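Local coordinates for protein methanogen homoaconitase large subunit (Methanocaldococcus jannaschii, PDB 4KP2) that forms the large subunit of a hydro-lyase that interconverts (R)-homocitrate, cis-homoaconitate and homoisocitrate with the help of a [4Fe-4S] cluster, at residues 47-53 against 132-138; 60-64 against 101-106; 67-72 against 160-166; 78-82 against 117-123. All blocks are in the same frame, centred on the assembly; numbering follows the deposited sequence.

Contact 1: residues 47-53 against 132-138; sequences VDLAMTH and MFVAGGD
D48 and F133 bond to each other twice where the parallel strands 49-53 and 133-136 begin. The D48 N-H lies in the plane of the F133 carbonyl and meets its O at 3.1 Å. In return, D48 OD2 accepts F133 N at 3.0 Å on its anti side, 23° out of the carboxylate plane. CG of D48 stands anti to its own carbonyl carbon (chi1 -69°), which brings the carboxylate to F133 N. D48 CB itself lies 3.7 Å from M132 CG. The other oxygen, OD1, forms a salt bridge with K32. With an alanine here, F133 N would probably lose its acceptor and K32 its counter-charge. The two methyls of V47 part between F133 and A135: CG2 sits at the edge of the F133 ring, 3.7 Å from CE2, and CG1 lies 3.8 Å from A135 CB. Further along, L49 O takes A135 N at 2.8 Å and M51 O takes G137 N at 2.7 Å. At the far end, the H53 ring and D138 carboxylate are turned 73° apart; H53 ND1 bonds G55 and D138 OD1 bonds H120. L49 and M51 face helix 119-126, A50 and A135 face helix 156-165, and strands 77-80 and 150-153 flank the pair.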
loop_
_atom_site.group_PDB
_atom_site.type_symbol
_atom_site.label_atom_id
_atom_site.label_comp_id
_atom_site.label_asym_id
_atom_site.label_seq_id
_atom_site.Cartn_x
_atom_site.Cartn_y
_atom_site.Cartn_z
ATOM N N VAL A 47 6.568 14.725 -32.011
ATOM C CA VAL A 47 6.267 13.719 -30.998
ATOM C C VAL A 47 4.812 13.262 -31.055
ATOM O O VAL A 47 3.890 14.080 -31.078
ATOM C CB VAL A 47 6.599 14.236 -29.586
ATOM C CG1 VAL A 47 6.339 13.160 -28.546
ATOM C CG2 VAL A 47 8.048 14.693 -29.530
ATOM N N ASP A 48 4.616 11.947 -31.080
ATOM C CA ASP A 48 3.281 11.364 -31.148
ATOM C C ASP A 48 2.663 11.186 -29.766
ATOM O O ASP A 48 1.442 11.172 -29.622
ATOM C CB ASP A 48 3.326 10.014 -31.866
ATOM C CG ASP A 48 3.642 10.149 -33.337
ATOM O OD1 ASP A 48 3.121 11.092 -33.967
ATOM O OD2 ASP A 48 4.411 9.317 -33.861
ATOM N N LEU A 49 3.509 11.046 -28.751
ATOM C CA LEU A 49 3.031 10.794 -27.397
ATOM C C LEU A 49 4.014 11.308 -26.348
ATOM O O LEU A 49 5.190 10.944 -26.355
ATOM C CB LEU A 49 2.785 9.297 -27.201
ATOM C CG LEU A 49 1.863 8.876 -26.058
ATOM C CD1 LEU A 49 0.471 9.444 -26.277
ATOM C CD2 LEU A 49 1.813 7.361 -25.941
ATOM N N ALA A 50 3.526 12.153 -25.447
ATOM C CA ALA A 50 4.356 12.714 -24.385
ATOM C C ALA A 50 3.786 12.375 -23.011
ATOM O O ALA A 50 2.593 12.549 -22.765
ATOM C CB ALA A 50 4.489 14.219 -24.556
ATOM N N MET A 51 4.643 11.895 -22.115
ATOM C CA MET A 51 4.191 11.448 -20.800
ATOM C C MET A 51 5.156 11.789 -19.665
ATOM O O MET A 51 6.364 11.590 -19.780
ATOM C CB MET A 51 3.903 9.943 -20.819
ATOM C CG MET A 51 3.910 9.282 -19.449
ATOM S SD MET A 51 5.463 8.434 -19.102
ATOM C CE MET A 51 5.754 8.962 -17.416
ATOM N N THR A 52 4.604 12.305 -18.571
ATOM C CA THR A 52 5.365 12.548 -17.350
ATOM C C THR A 52 4.585 12.047 -16.136
ATOM O O THR A 52 3.356 12.113 -16.107
ATOM C CB THR A 52 5.687 14.040 -17.164
ATOM O OG1 THR A 52 4.498 14.817 -17.358
ATOM C CG2 THR A 52 6.746 14.486 -18.161
ATOM N N HIS A 53 5.302 11.543 -15.137
ATOM C CA HIS A 53 4.661 11.021 -13.932
ATOM C C HIS A 53 4.755 12.001 -12.764
ATOM O O HIS A 53 5.305 13.093 -12.902
ATOM C CB HIS A 53 5.252 9.662 -13.547
ATOM C CG HIS A 53 6.742 9.671 -13.383
ATOM N ND1 HIS A 53 7.363 10.151 -12.250
ATOM C CD2 HIS A 53 7.732 9.256 -14.207
ATOM C CE1 HIS A 53 8.672 10.033 -12.384
ATOM N NE2 HIS A 53 8.923 9.493 -13.563
ATOM N N MET A 132 5.113 4.893 -33.716
ATOM C CA MET A 132 5.045 6.164 -33.003
ATOM C C MET A 132 6.418 6.663 -32.568
ATOM O O MET A 132 7.406 5.929 -32.612
ATOM C CB MET A 132 4.156 6.043 -31.764
ATOM C CG MET A 132 2.683 6.324 -31.997
ATOM S SD MET A 132 1.792 6.438 -30.433
ATOM C CE MET A 132 0.139 6.824 -30.998
ATOM N N PHE A 133 6.464 7.924 -32.155
ATOM C CA PHE A 133 7.621 8.466 -31.459
ATOM C C PHE A 133 7.176 8.835 -30.051
ATOM O O PHE A 133 6.530 9.862 -29.845
ATOM C CB PHE A 133 8.169 9.695 -32.182
ATOM C CG PHE A 133 9.376 10.297 -31.519
ATOM C CD1 PHE A 133 10.648 9.837 -31.817
ATOM C CD2 PHE A 133 9.241 11.321 -30.599
ATOM C CE1 PHE A 133 11.760 10.388 -31.209
ATOM C CE2 PHE A 133 10.350 11.874 -29.987
ATOM C CZ PHE A 133 11.611 11.407 -30.293
ATOM N N VAL A 134 7.512 7.987 -29.086
ATOM C CA VAL A 134 7.041 8.168 -27.718
ATOM C C VAL A 134 8.091 8.809 -26.815
ATOM O O VAL A 134 9.149 8.234 -26.564
ATOM C CB VAL A 134 6.581 6.834 -27.102
ATOM C CG1 VAL A 134 6.121 7.041 -25.667
ATOM C CG2 VAL A 134 5.473 6.220 -27.940
ATOM N N ALA A 135 7.784 10.006 -26.329
ATOM C CA ALA A 135 8.676 10.718 -25.426
ATOM C C ALA A 135 8.140 10.646 -24.004
ATOM O O ALA A 135 6.945 10.827 -23.772
ATOM C CB ALA A 135 8.823 12.160 -25.865
ATOM N N GLY A 136 9.025 10.383 -23.050
ATOM C CA GLY A 136 8.607 10.233 -21.670
ATOM C C GLY A 136 9.583 10.796 -20.658
ATOM O O GLY A 136 10.798 10.760 -20.856
ATOM N N GLY A 137 9.041 11.324 -19.564
ATOM C CA GLY A 137 9.853 11.826 -18.472
ATOM C C GLY A 137 10.215 10.704 -17.518
ATOM O O GLY A 137 9.950 10.780 -16.317
ATOM N N ASP A 138 10.820 9.656 -18.064
ATOM C CA ASP A 138 11.187 8.486 -17.285
ATOM C C ASP A 138 12.317 7.752 -17.996
ATOM O O ASP A 138 12.332 7.662 -19.223
ATOM C CB ASP A 138 9.981 7.561 -17.115
ATOM C CG ASP A 138 10.242 6.434 -16.137
ATOM O OD1 ASP A 138 10.729 5.370 -16.572
ATOM O OD2 ASP A 138 9.953 6.612 -14.934
#

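Contact 2: residues 60-64 against 101-106; sequences AYKAL and EFVKRF
Y61 and F102 carry the dense part of the contact between helices 57-67 and 90-106. Y61 presents a face to F102, whose CB hangs 3.9 Å from the centroid of the Y61 ring in a CH-pi contact. The F102 ring then turns its edge to that face, an offset edge-to-face pair with planes at 65° and Y61 CD1 only 3.5 Å from F102 CD1. CG of Y61 is anti to the backbone N (chi1 -176°), which sends the ring to the other helix across segment axes 11.3 Å apart. F106 completes an aromatic cluster: Y61 CE1 meets its edge, 3.5 Å from F106 CE2. L64, three residues after Y61 on the same helix, adds to the group, its CD2 lying 3.8 Å from F102 CE1 at that ring's edge and 4.1 Å from F106 CZ. F102 also meets the ring of Y163. Toward solvent the fit is looser. E101, an exposed residue, comes nearest with CB, 4.0 Å from Y61 CE2; R105 only skirts Y61 OH with the start of its chain, its end leading away, while its CG covers a face of F106. No hydrogen bond crosses between the segments, so cohesion rests on ring-edge, CH-pi and apolar packing.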
loop_
_atom_site.group_PDB
_atom_site.type_symbol
_atom_site.label_atom_id
_atom_site.label_comp_id
_atom_site.label_asym_id
_atom_site.label_seq_id
_atom_site.Cartn_x
_atom_site.Cartn_y
_atom_site.Cartn_z
ATOM N N ALA A 60 8.618 19.197 -14.950
ATOM C CA ALA A 60 8.456 19.606 -16.341
ATOM C C ALA A 60 7.522 20.805 -16.455
ATOM O O ALA A 60 7.671 21.635 -17.351
ATOM C CB ALA A 60 7.937 18.448 -17.176
ATOM N N TYR A 61 6.558 20.887 -15.544
ATOM C CA TYR A 61 5.608 21.992 -15.526
ATOM C C TYR A 61 6.304 23.285 -15.115
ATOM O O TYR A 61 6.124 24.323 -15.751
ATOM C CB TYR A 61 4.453 21.689 -14.570
ATOM C CG TYR A 61 3.359 22.737 -14.565
ATOM C CD1 TYR A 61 3.105 23.515 -15.690
ATOM C CD2 TYR A 61 2.586 22.953 -13.432
ATOM C CE1 TYR A 61 2.109 24.472 -15.685
ATOM C CE2 TYR A 61 1.588 23.910 -13.418
ATOM C CZ TYR A 61 1.354 24.666 -14.548
ATOM O OH TYR A 61 0.362 25.619 -14.541
ATOM N N LYS A 62 7.093 23.215 -14.047
ATOM C CA LYS A 62 7.830 24.371 -13.551
ATOM C C LYS A 62 8.786 24.883 -14.624
ATOM O O LYS A 62 8.989 26.089 -14.765
ATOM C CB LYS A 62 8.606 24.002 -12.286
ATOM C CG LYS A 62 8.482 25.006 -11.147
ATOM C CD LYS A 62 9.054 26.362 -11.527
ATOM C CE LYS A 62 9.076 27.302 -10.334
ATOM N NZ LYS A 62 7.725 27.460 -9.728
ATOM N N ALA A 63 9.363 23.958 -15.383
ATOM C CA ALA A 63 10.249 24.312 -16.482
ATOM C C ALA A 63 9.459 24.903 -17.644
ATOM O O ALA A 63 9.969 25.731 -18.399
ATOM C CB ALA A 63 11.038 23.097 -16.938
ATOM N N LEU A 64 8.208 24.472 -17.779
ATOM C CA LEU A 64 7.339 24.945 -18.848
ATOM C C LEU A 64 6.862 26.369 -18.576
ATOM O O LEU A 64 6.588 27.132 -19.503
ATOM C CB LEU A 64 6.139 24.008 -19.005
ATOM C CG LEU A 64 5.128 24.325 -20.108
ATOM C CD1 LEU A 64 5.795 24.280 -21.474
ATOM C CD2 LEU A 64 3.955 23.360 -20.049
ATOM N N GLU A 101 -2.499 20.913 -11.114
ATOM C CA GLU A 101 -2.644 22.234 -11.716
ATOM C C GLU A 101 -2.408 22.149 -13.216
ATOM O O GLU A 101 -3.180 22.688 -14.008
ATOM C CB GLU A 101 -1.656 23.224 -11.099
ATOM C CG GLU A 101 -1.851 23.466 -9.614
ATOM C CD GLU A 101 -0.926 24.542 -9.078
ATOM O OE1 GLU A 101 -0.350 25.293 -9.894
ATOM O OE2 GLU A 101 -0.772 24.635 -7.843
ATOM N N PHE A 102 -1.332 21.463 -13.590
ATOM C CA PHE A 102 -0.964 21.269 -14.987
ATOM C C PHE A 102 -2.095 20.617 -15.776
ATOM O O PHE A 102 -2.449 21.071 -16.864
ATOM C CB PHE A 102 0.303 20.415 -15.077
ATOM C CG PHE A 102 0.691 20.045 -16.479
ATOM C CD1 PHE A 102 1.388 20.938 -17.275
ATOM C CD2 PHE A 102 0.369 18.801 -16.996
ATOM C CE1 PHE A 102 1.750 20.602 -18.563
ATOM C CE2 PHE A 102 0.728 18.458 -18.286
ATOM C CZ PHE A 102 1.420 19.360 -19.070
ATOM N N VAL A 103 -2.659 19.553 -15.214
ATOM C CA VAL A 103 -3.752 18.831 -15.851
ATOM C C VAL A 103 -5.006 19.696 -15.936
ATOM O O VAL A 103 -5.690 19.719 -16.960
ATOM C CB VAL A 103 -4.078 17.527 -15.094
ATOM C CG1 VAL A 103 -5.273 16.827 -15.719
ATOM C CG2 VAL A 103 -2.867 16.611 -15.080
ATOM N N LYS A 104 -5.295 20.414 -14.855
ATOM C CA LYS A 104 -6.477 21.265 -14.794
ATOM C C LYS A 104 -6.351 22.448 -15.748
ATOM O O LYS A 104 -7.309 22.814 -16.430
ATOM C CB LYS A 104 -6.690 21.772 -13.368
ATOM C CG LYS A 104 -8.119 22.181 -13.063
ATOM C CD LYS A 104 -9.047 20.974 -12.994
ATOM C CE LYS A 104 -8.928 20.234 -11.663
ATOM N NZ LYS A 104 -7.711 19.380 -11.555
ATOM N N ARG A 105 -5.162 23.040 -15.789
ATOM C CA ARG A 105 -4.911 24.212 -16.623
ATOM C C ARG A 105 -4.993 23.902 -18.114
ATOM O O ARG A 105 -5.744 24.543 -18.849
ATOM C CB ARG A 105 -3.543 24.818 -16.295
ATOM C CG ARG A 105 -3.059 25.850 -17.300
ATOM C CD ARG A 105 -3.968 27.067 -17.326
ATOM N NE ARG A 105 -3.674 27.943 -18.456
ATOM C CZ ARG A 105 -4.212 27.807 -19.663
ATOM N NH1 ARG A 105 -5.074 26.827 -19.901
ATOM N NH2 ARG A 105 -3.889 28.648 -20.637
ATOM N N PHE A 106 -4.218 22.917 -18.555
ATOM C CA PHE A 106 -4.103 22.623 -19.979
ATOM C C PHE A 106 -5.108 21.579 -20.458
ATOM O O PHE A 106 -5.080 21.170 -21.620
ATOM C CB PHE A 106 -2.677 22.189 -20.317
ATOM C CG PHE A 106 -1.637 23.218 -19.974
ATOM C CD1 PHE A 106 -1.393 24.283 -20.822
ATOM C CD2 PHE A 106 -0.906 23.121 -18.802
ATOM C CE1 PHE A 106 -0.437 25.233 -20.510
ATOM C CE2 PHE A 106 0.051 24.066 -18.483
ATOM C CZ PHE A 106 0.284 25.124 -19.339
#

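Contact 3: residues 67-72 against 160-166; sequences MSDSVW and AYIYATG
W72 and Y163 make the one hydrogen bond that crosses between the loop 67-72 and the end of helix 156-165. W72 N donates to Y163 O at 3.0 Å, the donor tilted 20° from the carbonyl plane. The same oxygen also receives a CA-H...O contact from V71 CA at 3.2 Å and lies at the edge of the indole, close to its plane.

The indole makes the aromatic contacts. G166 CA sits squarely over one face of the five-membered ring, 3.4 Å from its centroid, as a CH-pi contact. Lacking a side chain, G166 lets the ring lie this close; it is also the first residue beyond the helix to leave helical angles, with a positive phi of 78°. On the benzene side, W72 CZ3 approaches the edge of the Y163 ring, 4.3 Å from CD1, while the hydroxyl of Y163 bonds T52.

The loop belongs to a beta-alpha-beta crossover, the return from helix 57-67 to strand 77-80, which lies parallel to strand 49-53 and next to it. Helix 156-165 packs beside helix 57-67, A160 on A63 and A164 on L64.

Apolar contacts gather at A164, whose CB is 3.6 Å from both M67 CE and S68 CB. M67 gets there because its chain bends at the thioether (chi3 -60°), folding the methyl toward the helix; its SD passes A160 CB at 4.4 Å.

Polar bonds within each segment shape the two partners. S68 OG donates to S70 O at 2.9 Å, in the carbonyl plane and on a lone pair, bridging two residues along the loop, and T165 OG1 donates to Y161 O near the end of the helix.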
loop_
_atom_site.group_PDB
_atom_site.type_symbol
_atom_site.label_atom_id
_atom_site.label_comp_id
_atom_site.label_asym_id
_atom_site.label_seq_id
_atom_site.Cartn_x
_atom_site.Cartn_y
_atom_site.Cartn_z
ATOM N N MET A 67 9.333 29.222 -20.046
ATOM C CA MET A 67 9.517 29.435 -21.477
ATOM C C MET A 67 8.202 29.635 -22.226
ATOM O O MET A 67 8.042 30.608 -22.964
ATOM C CB MET A 67 10.291 28.266 -22.089
ATOM C CG MET A 67 9.887 26.907 -21.541
ATOM S SD MET A 67 10.301 25.567 -22.671
ATOM C CE MET A 67 9.349 26.058 -24.105
ATOM N N SER A 68 7.268 28.712 -22.035
ATOM C CA SER A 68 6.015 28.736 -22.779
ATOM C C SER A 68 4.821 29.053 -21.892
ATOM O O SER A 68 4.938 29.132 -20.670
ATOM C CB SER A 68 5.793 27.404 -23.497
ATOM O OG SER A 68 4.558 27.399 -24.191
ATOM N N ASP A 69 3.668 29.230 -22.525
ATOM C CA ASP A 69 2.443 29.564 -21.815
ATOM C C ASP A 69 1.294 28.684 -22.289
ATOM O O ASP A 69 0.131 28.941 -21.978
ATOM C CB ASP A 69 2.105 31.042 -22.014
ATOM C CG ASP A 69 2.150 31.460 -23.472
ATOM O OD1 ASP A 69 2.931 30.860 -24.241
ATOM O OD2 ASP A 69 1.407 32.392 -23.847
ATOM N N SER A 70 1.631 27.644 -23.044
ATOM C CA SER A 70 0.631 26.736 -23.587
ATOM C C SER A 70 1.259 25.417 -24.014
ATOM O O SER A 70 2.431 25.368 -24.388
ATOM C CB SER A 70 -0.073 27.378 -24.783
ATOM O OG SER A 70 0.847 27.636 -25.831
ATOM N N VAL A 71 0.473 24.348 -23.952
ATOM C CA VAL A 71 0.904 23.058 -24.469
ATOM C C VAL A 71 0.466 22.939 -25.922
ATOM O O VAL A 71 -0.515 23.560 -26.334
ATOM C CB VAL A 71 0.329 21.887 -23.650
ATOM C CG1 VAL A 71 0.886 21.909 -22.234
ATOM C CG2 VAL A 71 -1.190 21.936 -23.637
ATOM N N TRP A 72 1.196 22.148 -26.701
ATOM C CA TRP A 72 0.922 22.048 -28.128
ATOM C C TRP A 72 -0.304 21.185 -28.422
ATOM O O TRP A 72 -1.115 21.530 -29.274
ATOM C CB TRP A 72 2.156 21.544 -28.889
ATOM C CG TRP A 72 2.115 20.092 -29.256
ATOM C CD1 TRP A 72 1.767 19.562 -30.462
ATOM C CD2 TRP A 72 2.433 18.982 -28.407
ATOM N NE1 TRP A 72 1.852 18.191 -30.421
ATOM C CE2 TRP A 72 2.258 17.811 -29.169
ATOM C CE3 TRP A 72 2.853 18.867 -27.078
ATOM C CZ2 TRP A 72 2.486 16.540 -28.648
ATOM C CZ3 TRP A 72 3.078 17.603 -26.561
ATOM C CH2 TRP A 72 2.894 16.458 -27.344
ATOM N N ALA A 160 9.622 19.691 -21.085
ATOM C CA ALA A 160 8.951 20.982 -21.176
ATOM C C ALA A 160 8.996 21.500 -22.609
ATOM O O ALA A 160 8.022 22.063 -23.109
ATOM C CB ALA A 160 9.592 21.981 -20.229
ATOM N N TYR A 161 10.141 21.307 -23.255
ATOM C CA TYR A 161 10.335 21.706 -24.644
ATOM C C TYR A 161 9.353 20.972 -25.549
ATOM O O TYR A 161 8.717 21.572 -26.416
ATOM C CB TYR A 161 11.772 21.406 -25.075
ATOM C CG TYR A 161 12.107 21.829 -26.487
ATOM C CD1 TYR A 161 12.562 23.113 -26.758
ATOM C CD2 TYR A 161 11.980 20.942 -27.549
ATOM C CE1 TYR A 161 12.873 23.502 -28.047
ATOM C CE2 TYR A 161 12.288 21.323 -28.840
ATOM C CZ TYR A 161 12.734 22.603 -29.083
ATOM O OH TYR A 161 13.042 22.985 -30.367
ATOM N N ILE A 162 9.237 19.666 -25.335
ATOM C CA ILE A 162 8.332 18.831 -26.114
ATOM C C ILE A 162 6.873 19.183 -25.826
ATOM O O ILE A 162 6.042 19.210 -26.733
ATOM C CB ILE A 162 8.589 17.335 -25.838
ATOM C CG1 ILE A 162 9.952 16.928 -26.403
ATOM C CG2 ILE A 162 7.489 16.474 -26.436
ATOM C CD1 ILE A 162 10.295 15.476 -26.194
ATOM N N TYR A 163 6.575 19.467 -24.562
ATOM C CA TYR A 163 5.229 19.863 -24.161
ATOM C C TYR A 163 4.780 21.149 -24.848
ATOM O O TYR A 163 3.586 21.379 -25.029
ATOM C CB TYR A 163 5.147 20.042 -22.643
ATOM C CG TYR A 163 4.854 18.770 -21.880
ATOM C CD1 TYR A 163 4.475 17.610 -22.543
ATOM C CD2 TYR A 163 4.943 18.735 -20.494
ATOM C CE1 TYR A 163 4.200 16.448 -21.848
ATOM C CE2 TYR A 163 4.670 17.577 -19.790
ATOM C CZ TYR A 163 4.299 16.436 -20.473
ATOM O OH TYR A 163 4.025 15.280 -19.781
ATOM N N ALA A 164 5.741 21.982 -25.234
ATOM C CA ALA A 164 5.431 23.294 -25.788
ATOM C C ALA A 164 5.399 23.322 -27.315
ATOM O O ALA A 164 4.588 24.031 -27.910
ATOM C CB ALA A 164 6.412 24.326 -25.265
ATOM N N THR A 165 6.279 22.552 -27.943
ATOM C CA THR A 165 6.411 22.580 -29.396
ATOM C C THR A 165 5.878 21.317 -30.064
ATOM O O THR A 165 5.473 21.341 -31.227
ATOM C CB THR A 165 7.879 22.788 -29.823
ATOM O OG1 THR A 165 8.679 21.697 -29.351
ATOM C CG2 THR A 165 8.420 24.091 -29.258
ATOM N N GLY A 166 5.886 20.211 -29.328
ATOM C CA GLY A 166 5.449 18.937 -29.869
ATOM C C GLY A 166 6.514 18.307 -30.742
ATOM O O GLY A 166 6.269 17.327 -31.444
#

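Contact 4: residues 78-82 against 117-123; sequences VVAFD and GICHQIL
D82 and C119 meet through one nearly straight hydrogen bond: C119 N points at D82 OD2 over 3.0 Å with an angle of 172° at the hydrogen. The donor comes from above the carboxylate, 66° out of its plane. Around it, D82 OD2 touches I118 CG2 at 3.4 Å, and D82 CB lies 3.4 Å from G117 O. CG of D82 sits between its backbone N and carbonyl carbon (chi1 63°), which turns the carboxylate toward the start of the helix. An alanine in its place would probably leave C119 N without this acceptor and open a gap beside I118. The bond grips the first turn of helix 119-126, for which I118 is the N-cap residue, and this helix lies across one face of the parallel sheet of the alpha-beta-alpha sandwich. Farther along, the packing is apolar: A80 CB rests 3.9 Å from I122 CD1, and V78 CG1 lies 3.7 Å from L123 CD1. At the backbone angles of G117 a CB would be jammed against the preceding carbonyl O, so a glycine is called for just before the N-cap residue. In the outer shell, C119 and L123 also pack on M51, while the backbone of D82 bonds C383, a predicted cluster ligand.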
loop_
_atom_site.group_PDB
_atom_site.type_symbol
_atom_site.label_atom_id
_atom_site.label_comp_id
_atom_site.label_asym_id
_atom_site.label_seq_id
_atom_site.Cartn_x
_atom_site.Cartn_y
_atom_site.Cartn_z
ATOM N N VAL A 78 0.006 12.591 -21.803
ATOM C CA VAL A 78 -0.504 11.665 -20.798
ATOM C C VAL A 78 0.170 11.885 -19.445
ATOM O O VAL A 78 1.395 11.954 -19.355
ATOM C CB VAL A 78 -0.302 10.197 -21.230
ATOM C CG1 VAL A 78 -0.752 9.246 -20.129
ATOM C CG2 VAL A 78 -1.049 9.913 -22.526
ATOM N N VAL A 79 -0.636 11.997 -18.394
ATOM C CA VAL A 79 -0.113 12.142 -17.040
ATOM C C VAL A 79 -0.636 11.027 -16.141
ATOM O O VAL A 79 -1.842 10.792 -16.068
ATOM C CB VAL A 79 -0.488 13.506 -16.430
ATOM C CG1 VAL A 79 0.047 13.616 -15.010
ATOM C CG2 VAL A 79 0.047 14.637 -17.291
ATOM N N ALA A 80 0.275 10.341 -15.458
ATOM C CA ALA A 80 -0.103 9.232 -14.587
ATOM C C ALA A 80 0.719 9.198 -13.299
ATOM O O ALA A 80 1.949 9.233 -13.334
ATOM C CB ALA A 80 0.020 7.912 -15.329
ATOM N N PHE A 81 0.027 9.128 -12.167
ATOM C CA PHE A 81 0.685 9.050 -10.868
ATOM C C PHE A 81 0.947 7.593 -10.512
ATOM O O PHE A 81 0.027 6.773 -10.525
ATOM C CB PHE A 81 -0.177 9.699 -9.782
ATOM C CG PHE A 81 -0.426 11.167 -9.992
ATOM C CD1 PHE A 81 0.326 11.896 -10.901
ATOM C CD2 PHE A 81 -1.412 11.821 -9.273
ATOM C CE1 PHE A 81 0.095 13.244 -11.091
ATOM C CE2 PHE A 81 -1.647 13.170 -9.458
ATOM C CZ PHE A 81 -0.894 13.881 -10.368
ATOM N N ASP A 82 2.195 7.271 -10.189
ATOM C CA ASP A 82 2.556 5.888 -9.897
ATOM C C ASP A 82 3.752 5.764 -8.955
ATOM O O ASP A 82 3.828 4.826 -8.163
ATOM C CB ASP A 82 2.835 5.127 -11.195
ATOM C CG ASP A 82 4.023 5.686 -11.954
ATOM O OD1 ASP A 82 4.276 6.906 -11.855
ATOM O OD2 ASP A 82 4.704 4.904 -12.650
ATOM N N GLY A 117 -2.205 2.783 -12.027
ATOM C CA GLY A 117 -1.112 1.893 -12.366
ATOM C C GLY A 117 0.148 2.610 -12.807
ATOM O O GLY A 117 0.194 3.840 -12.856
ATOM N N ILE A 118 1.175 1.828 -13.126
ATOM C CA ILE A 118 2.451 2.365 -13.580
ATOM C C ILE A 118 2.273 3.121 -14.893
ATOM O O ILE A 118 1.489 2.713 -15.750
ATOM C CB ILE A 118 3.494 1.242 -13.758
ATOM C CG1 ILE A 118 3.588 0.403 -12.482
ATOM C CG2 ILE A 118 4.858 1.814 -14.115
ATOM C CD1 ILE A 118 4.570 -0.734 -12.575
ATOM N N CYS A 119 2.997 4.227 -15.030
ATOM C CA CYS A 119 2.909 5.091 -16.203
ATOM C C CYS A 119 3.134 4.345 -17.515
ATOM O O CYS A 119 2.394 4.535 -18.480
ATOM C CB CYS A 119 3.914 6.237 -16.083
ATOM S SG CYS A 119 5.638 5.700 -15.944
ATOM N N HIS A 120 4.158 3.500 -17.547
ATOM C CA HIS A 120 4.482 2.750 -18.754
ATOM C C HIS A 120 3.447 1.667 -19.038
ATOM O O HIS A 120 3.148 1.371 -20.194
ATOM C CB HIS A 120 5.873 2.128 -18.643
ATOM C CG HIS A 120 6.973 3.137 -18.512
ATOM N ND1 HIS A 120 6.952 4.345 -19.167
ATOM C CD2 HIS A 120 8.121 3.112 -17.794
ATOM C CE1 HIS A 120 8.044 5.028 -18.862
ATOM N NE2 HIS A 120 8.768 4.301 -18.032
ATOM N N GLN A 121 2.904 1.078 -17.978
ATOM C CA GLN A 121 1.893 0.037 -18.122
ATOM C C GLN A 121 0.588 0.619 -18.656
ATOM O O GLN A 121 -0.051 0.032 -19.527
ATOM C CB GLN A 121 1.654 -0.671 -16.789
ATOM C CG GLN A 121 0.682 -1.836 -16.876
ATOM C CD GLN A 121 1.193 -2.963 -17.753
ATOM O OE1 GLN A 121 2.401 -3.168 -17.883
ATOM N NE2 GLN A 121 0.272 -3.701 -18.363
ATOM N N ILE A 122 0.199 1.774 -18.123
ATOM C CA ILE A 122 -0.988 2.480 -18.592
ATOM C C ILE A 122 -0.818 2.884 -20.051
ATOM O O ILE A 122 -1.736 2.745 -20.863
ATOM C CB ILE A 122 -1.261 3.740 -17.747
ATOM C CG1 ILE A 122 -1.649 3.352 -16.320
ATOM C CG2 ILE A 122 -2.357 4.588 -18.376
ATOM C CD1 ILE A 122 -1.907 4.536 -15.418
ATOM N N LEU A 123 0.374 3.375 -20.376
ATOM C CA LEU A 123 0.687 3.827 -21.724
ATOM C C LEU A 123 0.604 2.673 -22.719
ATOM O O LEU A 123 0.215 2.858 -23.872
ATOM C CB LEU A 123 2.084 4.450 -21.757
ATOM C CG LEU A 123 2.249 5.764 -22.518
ATOM C CD1 LEU A 123 1.280 6.804 -21.984
ATOM C CD2 LEU A 123 3.681 6.263 -22.403
#

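How the contacts relate
The four contacts belong to one three-layer alpha-beta-alpha sandwich. Contact 1 is its central strand pair, and contact 4 joins it through the next strand: A50 O to V78 N at 2.8 Å. Contacts 2 and 3, with centres about 10 Å apart, pack helices on the face of the sheet away from helix 119-126 and share apolar ground where F106 CD1 lies 3.6 Å from V71 CG1. V47 N to G166 O, 2.7 Å, ties contact 3 to contact 1. Near the cluster site, D138 OD1 and H120 NE2, 2.7 Å apart, link contacts 1 and 4 beside the predicted ligands: the side chains of D82 and C383, like those of I118 and C323, are about 4 Å apart. Contacts 2 and 3 lie away from that site.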